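Local structure of fucolectin-related protein (Streptococcus pneumoniae, 2WMF) at residues Glu183-Phe186 with Trp187-Met191. The protein is the catalytic module of a family 98 glycoside hydrolase that probably hydrolyses glycosidic bonds in host blood group antigen carbohydrates. Sequence-based numbering, arbitrary orientation.
Sequences EKWF and WETIM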
loop_
_atom_site.group_PDB
_atom_site.type_symbol
_atom_site.label_atom_id
_atom_site.label_comp_id
_atom_site.label_asym_id
_atom_site.label_seq_id
_atom_site.Cartn_x
_atom_site.Cartn_y
_atom_site.Cartn_z
ATOM N N GLU A 183 14.095 2.280 -0.412
ATOM C CA GLU A 183 15.331 2.263 0.360
ATOM C C GLU A 183 15.723 3.619 0.860
ATOM O O GLU A 183 15.555 4.615 0.167
ATOM C CB GLU A 183 16.462 1.529 -0.399
ATOM C CG GLU A 183 16.065 0.050 -0.761
ATOM C CD GLU A 183 17.195 -0.769 -1.396
ATOM O OE1 GLU A 183 18.378 -0.470 -1.141
ATOM O OE2 GLU A 183 16.882 -1.744 -2.089
ATOM N N LYS A 184 16.291 3.648 2.055
ATOM C CA LYS A 184 16.615 4.903 2.725
ATOM C C LYS A 184 17.668 5.697 1.935
ATOM O O LYS A 184 17.478 6.871 1.639
ATOM C CB LYS A 184 17.140 4.652 4.138
ATOM C CG LYS A 184 16.143 3.939 5.100
ATOM C CD LYS A 184 16.862 3.218 6.243
ATOM C CE LYS A 184 15.988 2.237 6.996
ATOM N NZ LYS A 184 16.754 1.113 7.684
ATOM N N TRP A 185 18.809 5.069 1.630
ATOM C CA TRP A 185 19.907 5.776 0.913
ATOM C C TRP A 185 19.383 6.329 -0.425
ATOM O O TRP A 185 19.787 7.413 -0.851
ATOM C CB TRP A 185 21.104 4.818 0.700
ATOM C CG TRP A 185 20.805 3.788 -0.322
ATOM C CD1 TRP A 185 20.167 2.571 -0.127
ATOM C CD2 TRP A 185 21.019 3.898 -1.732
ATOM N NE1 TRP A 185 19.967 1.946 -1.350
ATOM C CE2 TRP A 185 20.487 2.733 -2.340
ATOM C CE3 TRP A 185 21.613 4.874 -2.558
ATOM C CZ2 TRP A 185 20.553 2.525 -3.705
ATOM C CZ3 TRP A 185 21.646 4.658 -3.938
ATOM C CH2 TRP A 185 21.095 3.519 -4.484
ATOM N N PHE A 186 18.482 5.587 -1.075
ATOM C CA PHE A 186 17.996 5.922 -2.399
ATOM C C PHE A 186 17.180 7.224 -2.331
ATOM O O PHE A 186 17.424 8.190 -3.050
ATOM C CB PHE A 186 17.167 4.769 -3.009
ATOM C CG PHE A 186 16.658 5.093 -4.379
ATOM C CD1 PHE A 186 17.412 4.817 -5.499
ATOM C CD2 PHE A 186 15.453 5.764 -4.533
ATOM C CE1 PHE A 186 17.005 5.176 -6.771
ATOM C CE2 PHE A 186 15.009 6.142 -5.828
ATOM C CZ PHE A 186 15.813 5.863 -6.950
ATOM N N TRP A 187 16.169 7.231 -1.477
ATOM C CA TRP A 187 15.341 8.417 -1.354
ATOM C C TRP A 187 16.145 9.604 -0.811
ATOM O O TRP A 187 15.878 10.780 -1.198
ATOM C CB TRP A 187 14.076 8.136 -0.509
ATOM C CG TRP A 187 13.021 7.422 -1.266
ATOM C CD1 TRP A 187 12.491 6.206 -0.982
ATOM C CD2 TRP A 187 12.298 7.902 -2.417
ATOM N NE1 TRP A 187 11.517 5.877 -1.892
ATOM C CE2 TRP A 187 11.390 6.894 -2.796
ATOM C CE3 TRP A 187 12.354 9.073 -3.181
ATOM C CZ2 TRP A 187 10.512 7.029 -3.894
ATOM C CZ3 TRP A 187 11.529 9.189 -4.298
ATOM C CH2 TRP A 187 10.604 8.183 -4.634
ATOM N N GLU A 188 17.096 9.349 0.075
ATOM C CA GLU A 188 17.983 10.427 0.543
ATOM C C GLU A 188 18.708 11.053 -0.673
ATOM O O GLU A 188 18.840 12.284 -0.819
ATOM C CB GLU A 188 18.981 9.897 1.578
ATOM C CG GLU A 188 18.399 9.640 2.916
ATOM C CD GLU A 188 19.276 8.826 3.854
ATOM O OE1 GLU A 188 20.471 8.525 3.509
ATOM O OE2 GLU A 188 18.778 8.536 4.969
ATOM N N THR A 189 19.136 10.195 -1.581
ATOM C CA THR A 189 19.917 10.623 -2.730
ATOM C C THR A 189 19.071 11.411 -3.713
ATOM O O THR A 189 19.493 12.478 -4.217
ATOM C CB THR A 189 20.609 9.383 -3.401
ATOM O OG1 THR A 189 21.515 8.803 -2.461
ATOM C CG2 THR A 189 21.408 9.797 -4.602
ATOM N N ILE A 190 17.851 10.943 -3.937
ATOM C CA ILE A 190 16.953 11.653 -4.880
ATOM C C ILE A 190 16.712 13.095 -4.443
ATOM O O ILE A 190 16.819 14.003 -5.262
ATOM C CB ILE A 190 15.587 10.903 -5.068
ATOM C CG1 ILE A 190 15.863 9.516 -5.672
ATOM C CG2 ILE A 190 14.558 11.727 -5.845
ATOM C CD1 ILE A 190 16.724 9.481 -6.842
ATOM N N MET A 191 16.360 13.301 -3.184
ATOM C CA MET A 191 15.998 14.643 -2.713
ATOM C C MET A 191 17.215 15.539 -2.410
ATOM O O MET A 191 17.080 16.750 -2.246
ATOM C CB MET A 191 14.962 14.586 -1.577
ATOM C CG MET A 191 14.108 15.840 -1.383
ATOM S SD MET A 191 13.123 16.276 -2.834
ATOM C CE MET A 191 11.727 15.112 -2.722
#
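Phe186 and Trp187 meet as a T-shaped pair in the first turn of helix 184-192, which follows the fifth strand, 176-180, of the eight-stranded parallel (βα)8 barrel. Glu183 occupies the N-cap position, and its carbonyl O accepts a hydrogen bond from Trp187 N at 3.2 Å with an almost straight N-H...O angle of 176°, the first i to i+4 bond of the helix. The close packing is that of Phe186 against Trp187 and Ile190. The Phe186 ring turns an edge to a face of the Trp187 indole, with planes at 84° and its centroid 5.7 Å from that of the five-membered ring. With CG anti to the backbone N (chi1 -180°), Phe186 also lays its ring beside the next turn, where CE2 comes within 3.5 Å of Ile190 CG1. The Trp187 side chain also touches Ile225 and Val226 of helix 219-231 and Leu209 of strand 207-212. On another side of the helix Glu188, also a buried residue, gives OE1 to Ser347 OG and OE2 to Asn341 ND2 in hydrogen bonds.

The more open side, where Trp185 and Thr189 are partly exposed, is held by polar bonds instead. Here Trp185 NE1 donates to Glu183 OE1 at 2.9 Å, close to the indole plane, while CB of Phe186 covers one indole face. Two donors grip Trp185 O from opposite faces of its carbonyl plane: Thr189 N at 2.9 Å and the hydroxyl OG1 of Thr189 at 2.7 Å.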